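Local coordinates for putative aspartyl-tRNA synthetase (Leishmania major, PDB 6OD8), which probably catalyses the ATP-dependent attachment of L-aspartate to tRNA(Asp), as a class II aminoacyl-tRNA synthetase of the type 2 subfamily, at residues M134-T139 with S177-P182; F469-D474 with G485-H490; R456-M461 with L502-T507. All coordinates share one frame; numbering follows the deposited sequence.

Contact 1. Residues M134-T139 with S177-P182; sequences MGQIAT and SLRTLP
R179 reaches back from the loop between strand 170-173 and helix 185-189 and closes on the C-terminal part of helix 128-136 and the chain after it, in the OB-fold nucleic-acid-binding domain. Its side chain runs extended from CG to NE, and the guanidinium grips one carbonyl oxygen end-on: NH1 lies 2.8 Å and NH2 3.0 Å from Q136 O, which sits in the guanidinium plane. An arginine suits this place because two N-H groups can share a single acceptor. The Q136 amide is turned 71° from the guanidinium, and its OE1 takes a weak bond from NH2 of R179; NE2 of Q136 is held instead by F133 O. A138 directs its small CB at the loop, 3.4 Å from S177 O and 3.9 Å from R179 CG, and also covers one guanidinium face. Alanine's single methyl suits this close approach of the backbones. T139 meets S177 CB with its carbonyl oxygen, 3.3 Å away, and L181 CD1 with OG1, at 3.7 Å. Beyond the loop, L518 of the second subunit packs on S177 and L181. One water donates to both T139 O, at 2.8 Å, and L178 O, at 2.6 Å.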
ATOM      1  N   MET A 134      23.905  19.743  32.088  1.00 29.70           N
ATOM      2  CA  MET A 134      22.984  20.148  31.033  1.00 29.90           C
ATOM      3  C   MET A 134      23.694  20.968  29.965  1.00 28.94           C
ATOM      4  O   MET A 134      23.462  20.776  28.763  1.00 26.91           O
ATOM      5  CB  MET A 134      21.828  20.942  31.625  1.00 28.52           C
ATOM      6  CG  MET A 134      20.898  20.113  32.455  1.00 31.36           C
ATOM      7  SD  MET A 134      19.780  21.166  33.387  1.00 36.48           S
ATOM      8  CE  MET A 134      18.722  21.762  32.057  1.00 26.55           C
ATOM      9  N   GLY A 135      24.570  21.883  30.380  1.00 32.40           N
ATOM     10  CA  GLY A 135      25.257  22.728  29.421  1.00 31.63           C
ATOM     11  C   GLY A 135      26.133  21.972  28.442  1.00 33.50           C
ATOM     12  O   GLY A 135      26.386  22.471  27.341  1.00 36.26           O
ATOM     13  N   GLN A 136      26.599  20.775  28.805  1.00 31.03           N
ATOM     14  CA  GLN A 136      27.537  20.044  27.959  1.00 31.63           C
ATOM     15  C   GLN A 136      26.925  18.859  27.212  1.00 30.16           C
ATOM     16  O   GLN A 136      27.658  18.154  26.508  1.00 28.55           O
ATOM     17  CB  GLN A 136      28.748  19.580  28.794  1.00 35.24           C
ATOM     18  CG  GLN A 136      28.437  18.578  29.910  1.00 38.58           C
ATOM     19  CD  GLN A 136      28.275  17.159  29.385  1.00 39.40           C
ATOM     20  OE1 GLN A 136      29.198  16.603  28.779  1.00 36.49           O
ATOM     21  NE2 GLN A 136      27.089  16.580  29.584  1.00 26.73           N
ATOM     22  N   ILE A 137      25.618  18.602  27.348  1.00 27.93           N
ATOM     23  CA  ILE A 137      24.997  17.533  26.571  1.00 27.02           C
ATOM     24  C   ILE A 137      25.129  17.864  25.090  1.00 25.08           C
ATOM     25  O   ILE A 137      24.935  19.012  24.674  1.00 28.14           O
ATOM     26  CB  ILE A 137      23.522  17.345  26.973  1.00 24.24           C
ATOM     27  CG1 ILE A 137      23.423  17.039  28.472  1.00 23.17           C
ATOM     28  CG2 ILE A 137      22.856  16.233  26.168  1.00 22.97           C
ATOM     29  CD1 ILE A 137      22.011  16.893  29.011  1.00 22.66           C
ATOM     30  N   ALA A 138      25.488  16.867  24.289  1.00 22.58           N
ATOM     31  CA  ALA A 138      25.600  17.083  22.848  1.00 26.78           C
ATOM     32  C   ALA A 138      24.216  17.270  22.240  1.00 23.34           C
ATOM     33  O   ALA A 138      23.276  16.539  22.570  1.00 22.45           O
ATOM     34  CB  ALA A 138      26.304  15.901  22.180  1.00 22.09           C
ATOM     35  N   THR A 139      24.080  18.260  21.348  1.00 21.92           N
ATOM     36  CA  THR A 139      22.794  18.418  20.681  1.00 20.43           C
ATOM     37  C   THR A 139      22.482  17.159  19.882  1.00 24.27           C
ATOM     38  O   THR A 139      23.383  16.446  19.422  1.00 22.17           O
ATOM     39  CB  THR A 139      22.779  19.647  19.762  1.00 28.04           C
ATOM     40  OG1 THR A 139      23.720  19.462  18.715  1.00 28.16           O
ATOM     41  CG2 THR A 139      23.153  20.907  20.550  1.00 27.68           C
ATOM     42  N   SER A 177      24.353  11.717  21.304  1.00 26.69           N
ATOM     43  CA  SER A 177      24.754  11.978  19.938  1.00 22.89           C
ATOM     44  C   SER A 177      26.242  12.287  19.901  1.00 20.19           C
ATOM     45  O   SER A 177      26.811  12.807  20.861  1.00 21.20           O
ATOM     46  CB  SER A 177      23.954  13.160  19.377  1.00 23.40           C
ATOM     47  OG  SER A 177      24.363  13.514  18.068  1.00 21.32           O
ATOM     48  N   LEU A 178      26.874  11.962  18.778  1.00 29.02           N
ATOM     49  CA  LEU A 178      28.155  12.570  18.475  1.00 29.47           C
ATOM     50  C   LEU A 178      28.055  14.090  18.597  1.00 27.93           C
ATOM     51  O   LEU A 178      27.010  14.698  18.316  1.00 28.56           O
ATOM     52  CB  LEU A 178      28.598  12.177  17.062  1.00 28.52           C
ATOM     53  CG  LEU A 178      28.845  10.682  16.862  1.00 32.49           C
ATOM     54  CD1 LEU A 178      29.255  10.383  15.426  1.00 29.53           C
ATOM     55  CD2 LEU A 178      29.898  10.184  17.845  1.00 30.25           C
ATOM     56  N   ARG A 179      29.154  14.712  19.036  1.00 25.24           N
ATOM     57  CA  ARG A 179      29.242  16.165  19.042  1.00 24.56           C
ATOM     58  C   ARG A 179      29.553  16.728  17.664  1.00 34.08           C
ATOM     59  O   ARG A 179      29.441  17.943  17.471  1.00 34.01           O
ATOM     60  CB  ARG A 179      30.303  16.636  20.033  1.00 26.16           C
ATOM     61  CG  ARG A 179      30.114  16.055  21.404  1.00 27.11           C
ATOM     62  CD  ARG A 179      31.092  16.688  22.409  1.00 27.72           C
ATOM     63  NE  ARG A 179      30.832  16.182  23.753  1.00 30.29           N
ATOM     64  CZ  ARG A 179      29.933  16.709  24.581  1.00 39.43           C
ATOM     65  NH1 ARG A 179      29.219  17.762  24.206  1.00 26.71           N
ATOM     66  NH2 ARG A 179      29.748  16.191  25.792  1.00 38.23           N
ATOM     67  N   THR A 180      29.935  15.871  16.715  1.00 32.54           N
ATOM     68  CA  THR A 180      30.184  16.256  15.329  1.00 31.15           C
ATOM     69  C   THR A 180      28.994  15.810  14.479  1.00 29.71           C
ATOM     70  O   THR A 180      28.778  14.609  14.282  1.00 36.19           O
ATOM     71  CB  THR A 180      31.475  15.629  14.824  1.00 38.88           C
ATOM     72  OG1 THR A 180      32.520  15.902  15.764  1.00 42.84           O
ATOM     73  CG2 THR A 180      31.839  16.207  13.471  1.00 41.43           C
ATOM     74  N   LEU A 181      28.209  16.769  14.020  1.00 25.60           N
ATOM     75  CA  LEU A 181      27.036  16.508  13.191  1.00 26.86           C
ATOM     76  C   LEU A 181      27.400  16.647  11.719  1.00 29.37           C
ATOM     77  O   LEU A 181      28.293  17.424  11.374  1.00 31.35           O
ATOM     78  CB  LEU A 181      25.900  17.483  13.531  1.00 27.05           C
ATOM     79  CG  LEU A 181      25.342  17.407  14.952  1.00 33.03           C
ATOM     80  CD1 LEU A 181      24.293  18.467  15.164  1.00 27.98           C
ATOM     81  CD2 LEU A 181      24.753  16.032  15.212  1.00 31.63           C
ATOM     82  N   PRO A 182      26.746  15.905  10.818  1.00 25.10           N
ATOM     83  CA  PRO A 182      27.017  16.112   9.383  1.00 25.52           C
ATOM     84  C   PRO A 182      26.631  17.502   8.912  1.00 24.22           C
ATOM     85  O   PRO A 182      27.194  17.996   7.932  1.00 25.47           O
ATOM     86  CB  PRO A 182      26.167  15.027   8.705  1.00 28.63           C
ATOM     87  CG  PRO A 182      25.084  14.718   9.691  1.00 25.67           C
ATOM     88  CD  PRO A 182      25.704  14.894  11.055  1.00 23.52           C
TER
HETATM   89  O   HOH W   1      25.997  17.054  18.601  1.00 20.85           O

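Contact 2. Residues F469-D474 with G485-H490; sequences FTNSYD and GAQRIH
Y473 and G485 form a hydrogen-bonded pair in the antiparallel beta hairpin of strands 472-477 and 480-487, part of the large, mainly antiparallel sheet of the class II synthetase catalytic domain. The Y473 N to G485 O bond is 2.8 Å long, and G485 N returns one to Y473 O. From CB the tyrosine turns back over its partner: CG lies between the backbone N and the carbonyl carbon (chi1 67°), close to G485 O. CD2 lies 3.5 Å from that oxygen, and CE2 and CZ each approach G485 CA. G485 N lies over the ring face toward its rim, 3.8 Å from CE1. G485 CA stands over it in a CH-pi contact, 3.9 Å from the centroid and 3.7 Å from OH at the tip. Having no side chain, glycine lets the ring lie directly over its backbone. V327, L328 and A331 of helix 325-342 touch the tyrosine side chain. On the other sheet face, S472 CB meets A486 CB in the adjoining non-hydrogen-bonded pair. N471 and Q487 lie side by side, their amides nearly parallel; Q487 OE1 is held chiefly by S65 OG of the second subunit and takes a weak bond from N471 ND2 at 3.0 Å.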
ATOM      1  N   PHE A 469      -6.112   9.932 -33.362  1.00 19.22           N
ATOM      2  CA  PHE A 469      -6.208  10.219 -31.938  1.00 18.46           C
ATOM      3  C   PHE A 469      -6.661   8.972 -31.183  1.00 17.90           C
ATOM      4  O   PHE A 469      -7.070   7.965 -31.774  1.00 18.13           O
ATOM      5  CB  PHE A 469      -7.152  11.406 -31.675  1.00 24.41           C
ATOM      6  CG  PHE A 469      -6.710  12.693 -32.352  1.00 22.50           C
ATOM      7  CD1 PHE A 469      -5.746  13.505 -31.764  1.00 27.04           C
ATOM      8  CD2 PHE A 469      -7.250  13.078 -33.583  1.00 27.34           C
ATOM      9  CE1 PHE A 469      -5.328  14.688 -32.380  1.00 26.36           C
ATOM     10  CE2 PHE A 469      -6.831  14.260 -34.214  1.00 26.65           C
ATOM     11  CZ  PHE A 469      -5.869  15.070 -33.611  1.00 21.72           C
ATOM     12  N   THR A 470      -6.594   9.062 -29.853  1.00 18.89           N
ATOM     13  CA  THR A 470      -6.849   7.921 -28.984  1.00 17.66           C
ATOM     14  C   THR A 470      -7.832   8.303 -27.894  1.00 20.67           C
ATOM     15  O   THR A 470      -8.046   9.482 -27.582  1.00 20.34           O
ATOM     16  CB  THR A 470      -5.555   7.404 -28.332  1.00 21.17           C
ATOM     17  OG1 THR A 470      -4.923   8.486 -27.629  1.00 20.16           O
ATOM     18  CG2 THR A 470      -4.604   6.852 -29.400  1.00 24.59           C
ATOM     19  N   ASN A 471      -8.438   7.264 -27.327  1.00 20.78           N
ATOM     20  CA  ASN A 471      -9.341   7.388 -26.193  1.00 19.12           C
ATOM     21  C   ASN A 471      -8.498   7.500 -24.927  1.00 18.48           C
ATOM     22  O   ASN A 471      -8.431   6.582 -24.113  1.00 14.69           O
ATOM     23  CB  ASN A 471     -10.257   6.173 -26.124  1.00 16.26           C
ATOM     24  CG  ASN A 471     -11.215   6.101 -27.283  1.00 24.25           C
ATOM     25  OD1 ASN A 471     -11.524   7.121 -27.894  1.00 24.74           O
ATOM     26  ND2 ASN A 471     -11.707   4.895 -27.583  1.00 22.67           N
ATOM     27  N   SER A 472      -7.862   8.661 -24.764  1.00 17.66           N
ATOM     28  CA  SER A 472      -6.869   8.817 -23.702  1.00 17.83           C
ATOM     29  C   SER A 472      -6.803  10.276 -23.270  1.00 23.45           C
ATOM     30  O   SER A 472      -7.248  11.167 -23.990  1.00 21.78           O
ATOM     31  CB  SER A 472      -5.489   8.356 -24.173  1.00 17.37           C
ATOM     32  OG  SER A 472      -4.990   9.226 -25.166  1.00 23.60           O
ATOM     33  N   TYR A 473      -6.224  10.516 -22.092  1.00 20.68           N
ATOM     34  CA  TYR A 473      -6.068  11.882 -21.597  1.00 16.22           C
ATOM     35  C   TYR A 473      -4.810  11.955 -20.736  1.00 18.70           C
ATOM     36  O   TYR A 473      -4.308  10.942 -20.240  1.00 16.34           O
ATOM     37  CB  TYR A 473      -7.303  12.337 -20.785  1.00 15.45           C
ATOM     38  CG  TYR A 473      -7.425  11.538 -19.511  1.00 13.79           C
ATOM     39  CD1 TYR A 473      -6.722  11.910 -18.357  1.00 18.53           C
ATOM     40  CD2 TYR A 473      -8.184  10.374 -19.474  1.00 15.92           C
ATOM     41  CE1 TYR A 473      -6.779  11.140 -17.192  1.00 15.73           C
ATOM     42  CE2 TYR A 473      -8.260   9.596 -18.313  1.00 20.80           C
ATOM     43  CZ  TYR A 473      -7.557   9.982 -17.181  1.00 24.05           C
ATOM     44  OH  TYR A 473      -7.630   9.204 -16.048  1.00 18.93           O
ATOM     45  N   ASP A 474      -4.326  13.180 -20.532  1.00 18.33           N
ATOM     46  CA  ASP A 474      -3.301  13.473 -19.539  1.00 17.44           C
ATOM     47  C   ASP A 474      -3.870  14.468 -18.536  1.00 15.68           C
ATOM     48  O   ASP A 474      -4.657  15.345 -18.902  1.00 21.16           O
ATOM     49  CB  ASP A 474      -2.044  14.103 -20.164  1.00 23.25           C
ATOM     50  CG  ASP A 474      -1.020  13.082 -20.642  1.00 32.16           C
ATOM     51  OD1 ASP A 474      -1.327  11.872 -20.694  1.00 32.82           O
ATOM     52  OD2 ASP A 474       0.104  13.521 -20.984  1.00 30.28           O
ATOM     53  N   GLY A 485      -4.398   8.527 -18.490  1.00 15.56           N
ATOM     54  CA  GLY A 485      -5.433   7.504 -18.453  1.00 12.40           C
ATOM     55  C   GLY A 485      -5.946   7.196 -19.843  1.00 21.35           C
ATOM     56  O   GLY A 485      -5.893   8.032 -20.745  1.00 18.45           O
ATOM     57  N   ALA A 486      -6.467   5.976 -20.016  1.00 16.25           N
ATOM     58  CA  ALA A 486      -6.970   5.607 -21.337  1.00 13.26           C
ATOM     59  C   ALA A 486      -7.845   4.371 -21.265  1.00 13.25           C
ATOM     60  O   ALA A 486      -7.737   3.556 -20.340  1.00 16.01           O
ATOM     61  CB  ALA A 486      -5.832   5.326 -22.313  1.00 16.64           C
ATOM     62  N   GLN A 487      -8.695   4.234 -22.278  1.00 13.70           N
ATOM     63  CA  GLN A 487      -9.256   2.932 -22.604  1.00 13.89           C
ATOM     64  C   GLN A 487      -8.186   2.051 -23.243  1.00 21.42           C
ATOM     65  O   GLN A 487      -7.453   2.487 -24.148  1.00 19.70           O
ATOM     66  CB  GLN A 487     -10.449   3.076 -23.564  1.00 18.73           C
ATOM     67  CG  GLN A 487     -11.066   1.725 -23.918  1.00 22.04           C
ATOM     68  CD  GLN A 487     -12.231   1.805 -24.915  1.00 20.52           C
ATOM     69  OE1 GLN A 487     -12.531   2.863 -25.479  1.00 18.95           O
ATOM     70  NE2 GLN A 487     -12.910   0.677 -25.110  1.00 18.00           N
ATOM     71  N   ARG A 488      -8.123   0.789 -22.807  1.00 14.31           N
ATOM     72  CA  ARG A 488      -7.205  -0.178 -23.396  1.00 15.74           C
ATOM     73  C   ARG A 488      -7.870  -0.901 -24.565  1.00 14.82           C
ATOM     74  O   ARG A 488      -9.095  -0.920 -24.699  1.00 17.18           O
ATOM     75  CB  ARG A 488      -6.761  -1.228 -22.371  1.00 16.86           C
ATOM     76  CG  ARG A 488      -6.497  -0.681 -20.953  1.00 14.93           C
ATOM     77  CD  ARG A 488      -5.429   0.405 -20.933  1.00 19.02           C
ATOM     78  NE  ARG A 488      -5.192   0.833 -19.549  1.00 20.64           N
ATOM     79  CZ  ARG A 488      -4.493   1.899 -19.177  1.00 19.07           C
ATOM     80  NH1 ARG A 488      -3.937   2.731 -20.068  1.00 15.94           N
ATOM     81  NH2 ARG A 488      -4.371   2.139 -17.883  1.00 16.89           N
ATOM     82  N   ILE A 489      -7.048  -1.569 -25.366  1.00 15.93           N
ATOM     83  CA  ILE A 489      -7.547  -2.417 -26.450  1.00 17.61           C
ATOM     84  C   ILE A 489      -7.816  -3.791 -25.847  1.00 23.45           C
ATOM     85  O   ILE A 489      -6.879  -4.493 -25.446  1.00 20.50           O
ATOM     86  CB  ILE A 489      -6.544  -2.507 -27.607  1.00 17.78           C
ATOM     87  CG1 ILE A 489      -6.292  -1.118 -28.216  1.00 19.51           C
ATOM     88  CG2 ILE A 489      -7.034  -3.495 -28.674  1.00 20.22           C
ATOM     89  CD1 ILE A 489      -5.265  -1.116 -29.352  1.00 19.56           C
ATOM     90  N   HIS A 490      -9.089  -4.184 -25.767  1.00 16.62           N
ATOM     91  CA  HIS A 490      -9.407  -5.465 -25.137  1.00 22.90           C
ATOM     92  C   HIS A 490      -9.584  -6.576 -26.162  1.00 26.96           C
ATOM     93  O   HIS A 490      -9.796  -7.733 -25.783  1.00 22.68           O
ATOM     94  CB  HIS A 490     -10.651  -5.344 -24.239  1.00 18.82           C
ATOM     95  CG  HIS A 490     -11.874  -4.886 -24.960  1.00 21.77           C
ATOM     96  ND1 HIS A 490     -12.029  -3.594 -25.421  1.00 23.11           N
ATOM     97  CD2 HIS A 490     -12.997  -5.552 -25.324  1.00 26.70           C
ATOM     98  CE1 HIS A 490     -13.192  -3.486 -26.036  1.00 24.60           C
ATOM     99  NE2 HIS A 490     -13.795  -4.661 -26.003  1.00 26.78           N
TER

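Contact 3. Residues R456-M461 with L502-T507; sequences RPFYTM and LNVDLT
F458 meets L502 and L506 in the closer-packed part of this contact, between a type I turn (P457 to T460) and the loop leaving helix 492-501. CG of F458 lies between its backbone N and carbonyl carbon (chi1 68°), and the flat ring offers a broad face to a methyl: L506 CD2 stands over it, 4.0 Å from the centroid and toward the rim near CE1. Y459 CD2 covers the opposite face, also off centre, so the ring is sandwiched. At the ring's root, L502 CD1 presses on the turn backbone, 3.6 Å from F458 CA. Each leucine thus lays one methyl on its partner, L506 on the ring face and L502 on the turn backbone. The looser side is formed by V504, whose CG1 comes to 4.0 Å from F458 CD2 and makes the single close approach of that residue. N503 and D505, which flank it, are exposed and suit the solvent with polar side chains; N503 takes the positive phi of a Schellman motif. Thus the turn, which follows strand 445-449, packs through F458 on L495 and A499 of helix 492-501 and on Y512 of helix 510-514, while L506 also touches L496 and A499 of the first helix and V513 of the second.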
ATOM      1  N   ARG A 456       1.110   7.577 -27.880  1.00 21.98           N
ATOM      2  CA  ARG A 456       0.540   6.669 -26.897  1.00 19.41           C
ATOM      3  C   ARG A 456       1.012   5.239 -27.123  1.00 22.98           C
ATOM      4  O   ARG A 456       1.339   4.851 -28.251  1.00 23.41           O
ATOM      5  CB  ARG A 456      -0.997   6.705 -26.940  1.00 17.59           C
ATOM      6  CG  ARG A 456      -1.575   8.053 -26.562  1.00 22.54           C
ATOM      7  CD  ARG A 456      -0.908   8.639 -25.320  1.00 31.99           C
ATOM      8  NE  ARG A 456      -1.912   9.032 -24.351  1.00 33.46           N
ATOM      9  CZ  ARG A 456      -1.732   9.904 -23.363  1.00 35.85           C
ATOM     10  NH1 ARG A 456      -0.571  10.518 -23.204  1.00 28.55           N
ATOM     11  NH2 ARG A 456      -2.735  10.164 -22.540  1.00 36.99           N
ATOM     12  N   PRO A 457       1.029   4.423 -26.061  1.00 21.13           N
ATOM     13  CA  PRO A 457       1.480   3.030 -26.164  1.00 24.32           C
ATOM     14  C   PRO A 457       0.565   2.177 -27.030  1.00 18.80           C
ATOM     15  O   PRO A 457      -0.572   2.536 -27.337  1.00 21.10           O
ATOM     16  CB  PRO A 457       1.435   2.548 -24.699  1.00 22.26           C
ATOM     17  CG  PRO A 457       1.463   3.743 -23.882  1.00 24.59           C
ATOM     18  CD  PRO A 457       0.772   4.818 -24.665  1.00 22.44           C
ATOM     19  N   PHE A 458       1.072   0.984 -27.369  1.00 25.23           N
ATOM     20  CA  PHE A 458       0.385   0.087 -28.296  1.00 25.81           C
ATOM     21  C   PHE A 458      -0.960  -0.389 -27.750  1.00 21.72           C
ATOM     22  O   PHE A 458      -1.846  -0.748 -28.532  1.00 22.87           O
ATOM     23  CB  PHE A 458       1.287  -1.122 -28.639  1.00 25.38           C
ATOM     24  CG  PHE A 458       1.522  -2.058 -27.478  1.00 29.24           C
ATOM     25  CD1 PHE A 458       0.757  -3.210 -27.336  1.00 35.59           C
ATOM     26  CD2 PHE A 458       2.486  -1.774 -26.515  1.00 34.47           C
ATOM     27  CE1 PHE A 458       0.948  -4.058 -26.258  1.00 23.44           C
ATOM     28  CE2 PHE A 458       2.690  -2.624 -25.426  1.00 36.26           C
ATOM     29  CZ  PHE A 458       1.920  -3.767 -25.298  1.00 31.59           C
ATOM     30  N   TYR A 459      -1.127  -0.436 -26.427  1.00 19.97           N
ATOM     31  CA  TYR A 459      -2.374  -0.913 -25.825  1.00 21.80           C
ATOM     32  C   TYR A 459      -3.461   0.167 -25.709  1.00 24.94           C
ATOM     33  O   TYR A 459      -4.528  -0.109 -25.155  1.00 19.07           O
ATOM     34  CB  TYR A 459      -2.109  -1.519 -24.439  1.00 18.71           C
ATOM     35  CG  TYR A 459      -1.226  -0.699 -23.520  1.00 22.84           C
ATOM     36  CD1 TYR A 459      -1.733   0.401 -22.825  1.00 19.90           C
ATOM     37  CD2 TYR A 459       0.111  -1.026 -23.342  1.00 25.37           C
ATOM     38  CE1 TYR A 459      -0.929   1.150 -22.000  1.00 22.68           C
ATOM     39  CE2 TYR A 459       0.927  -0.281 -22.488  1.00 22.47           C
ATOM     40  CZ  TYR A 459       0.399   0.800 -21.836  1.00 18.69           C
ATOM     41  OH  TYR A 459       1.174   1.570 -21.009  1.00 21.53           O
ATOM     42  N   THR A 460      -3.234   1.372 -26.231  1.00 21.18           N
ATOM     43  CA  THR A 460      -4.230   2.442 -26.139  1.00 17.22           C
ATOM     44  C   THR A 460      -5.257   2.328 -27.268  1.00 18.73           C
ATOM     45  O   THR A 460      -4.883   2.261 -28.444  1.00 19.44           O
ATOM     46  CB  THR A 460      -3.533   3.793 -26.221  1.00 18.66           C
ATOM     47  OG1 THR A 460      -2.499   3.837 -25.231  1.00 22.02           O
ATOM     48  CG2 THR A 460      -4.539   4.931 -25.982  1.00 18.23           C
ATOM     49  N   MET A 461      -6.550   2.348 -26.913  1.00 18.58           N
ATOM     50  CA  MET A 461      -7.618   2.284 -27.914  1.00 19.12           C
ATOM     51  C   MET A 461      -7.674   3.566 -28.736  1.00 22.97           C
ATOM     52  O   MET A 461      -7.691   4.667 -28.177  1.00 18.24           O
ATOM     53  CB  MET A 461      -8.974   2.043 -27.237  1.00 17.66           C
ATOM     54  CG  MET A 461     -10.157   1.864 -28.219  1.00 16.47           C
ATOM     55  SD  MET A 461     -10.162   0.266 -29.037  1.00 22.68           S
ATOM     56  CE  MET A 461     -10.877  -0.761 -27.714  1.00 18.14           C
ATOM     57  N   LEU A 502       3.108   0.191 -34.570  1.00 40.83           N
ATOM     58  CA  LEU A 502       4.073   0.934 -33.777  1.00 42.99           C
ATOM     59  C   LEU A 502       5.441   0.269 -33.750  1.00 47.11           C
ATOM     60  O   LEU A 502       6.343   0.775 -33.073  1.00 45.17           O
ATOM     61  CB  LEU A 502       3.549   1.114 -32.345  1.00 42.26           C
ATOM     62  CG  LEU A 502       2.333   2.032 -32.220  1.00 39.06           C
ATOM     63  CD1 LEU A 502       1.903   2.127 -30.785  1.00 36.95           C
ATOM     64  CD2 LEU A 502       2.640   3.423 -32.764  1.00 36.25           C
ATOM     65  N   ASN A 503       5.607  -0.845 -34.470  1.00 50.37           N
ATOM     66  CA  ASN A 503       6.855  -1.609 -34.508  1.00 54.17           C
ATOM     67  C   ASN A 503       7.250  -2.115 -33.128  1.00 50.58           C
ATOM     68  O   ASN A 503       8.438  -2.202 -32.800  1.00 52.71           O
ATOM     69  CB  ASN A 503       7.996  -0.796 -35.131  1.00 53.41           C
ATOM     70  CG  ASN A 503       7.946  -0.804 -36.639  1.00 63.35           C
ATOM     71  OD1 ASN A 503       7.718  -1.849 -37.252  1.00 66.51           O
ATOM     72  ND2 ASN A 503       8.143   0.361 -37.254  1.00 66.90           N
ATOM     73  N   VAL A 504       6.258  -2.464 -32.309  1.00 45.32           N
ATOM     74  CA  VAL A 504       6.494  -2.966 -30.960  1.00 43.41           C
ATOM     75  C   VAL A 504       6.434  -4.484 -30.983  1.00 45.13           C
ATOM     76  O   VAL A 504       5.536  -5.083 -31.594  1.00 46.79           O
ATOM     77  CB  VAL A 504       5.484  -2.390 -29.950  1.00 42.04           C
ATOM     78  CG1 VAL A 504       5.645  -3.081 -28.606  1.00 34.88           C
ATOM     79  CG2 VAL A 504       5.671  -0.889 -29.807  1.00 47.70           C
ATOM     80  N   ASP A 505       7.393  -5.105 -30.303  1.00 35.93           N
ATOM     81  CA  ASP A 505       7.570  -6.547 -30.327  1.00 37.18           C
ATOM     82  C   ASP A 505       6.836  -7.156 -29.139  1.00 36.55           C
ATOM     83  O   ASP A 505       7.185  -6.892 -27.984  1.00 34.51           O
ATOM     84  CB  ASP A 505       9.060  -6.881 -30.284  1.00 47.42           C
ATOM     85  CG  ASP A 505       9.325  -8.362 -30.186  1.00 53.48           C
ATOM     86  OD1 ASP A 505       8.634  -9.132 -30.888  1.00 49.26           O
ATOM     87  OD2 ASP A 505      10.230  -8.749 -29.411  1.00 64.01           O
ATOM     88  N   LEU A 506       5.822  -7.963 -29.420  1.00 39.79           N
ATOM     89  CA  LEU A 506       5.022  -8.564 -28.367  1.00 41.38           C
ATOM     90  C   LEU A 506       5.447  -9.989 -28.042  1.00 42.48           C
ATOM     91  O   LEU A 506       4.878 -10.590 -27.117  1.00 32.57           O
ATOM     92  CB  LEU A 506       3.534  -8.533 -28.734  1.00 42.40           C
ATOM     93  CG  LEU A 506       2.840  -7.164 -28.802  1.00 46.14           C
ATOM     94  CD1 LEU A 506       1.384  -7.288 -28.403  1.00 46.33           C
ATOM     95  CD2 LEU A 506       3.529  -6.087 -27.961  1.00 45.05           C
ATOM     96  N   THR A 507       6.452 -10.527 -28.743  1.00 36.04           N
ATOM     97  CA  THR A 507       6.981 -11.846 -28.388  1.00 41.78           C
ATOM     98  C   THR A 507       7.315 -11.996 -26.905  1.00 31.76           C
ATOM     99  O   THR A 507       7.073 -13.088 -26.362  1.00 47.02           O
ATOM    100  CB  THR A 507       8.219 -12.218 -29.237  1.00 46.14           C
ATOM    101  OG1 THR A 507       9.335 -11.356 -28.945  1.00 34.29           O
ATOM    102  CG2 THR A 507       7.900 -12.170 -30.726  1.00 49.62           C
TER

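From the N terminus, contact 1 comes first: it closes a loop of 37 residues and ties the C-terminal part of helix 128-136 to the loop between strand 170-173 and helix 185-189. It is complete before the other two begin, and it lies on the opposite side of the chain's centre. Contact 3 opens at 456-461 and ends at 502-507; contact 2, closing a hairpin of 10 residues, 8 of them strand, falls wholly within that span. These two meet directly: R456 NH2 forms a salt bridge with D474 OD1, and N471 N probably bonds to M461 O, joining segment 456-461 to segment 469-474. Contacts 1 and 2 touch the second subunit, and contact 3 reaches it through M461.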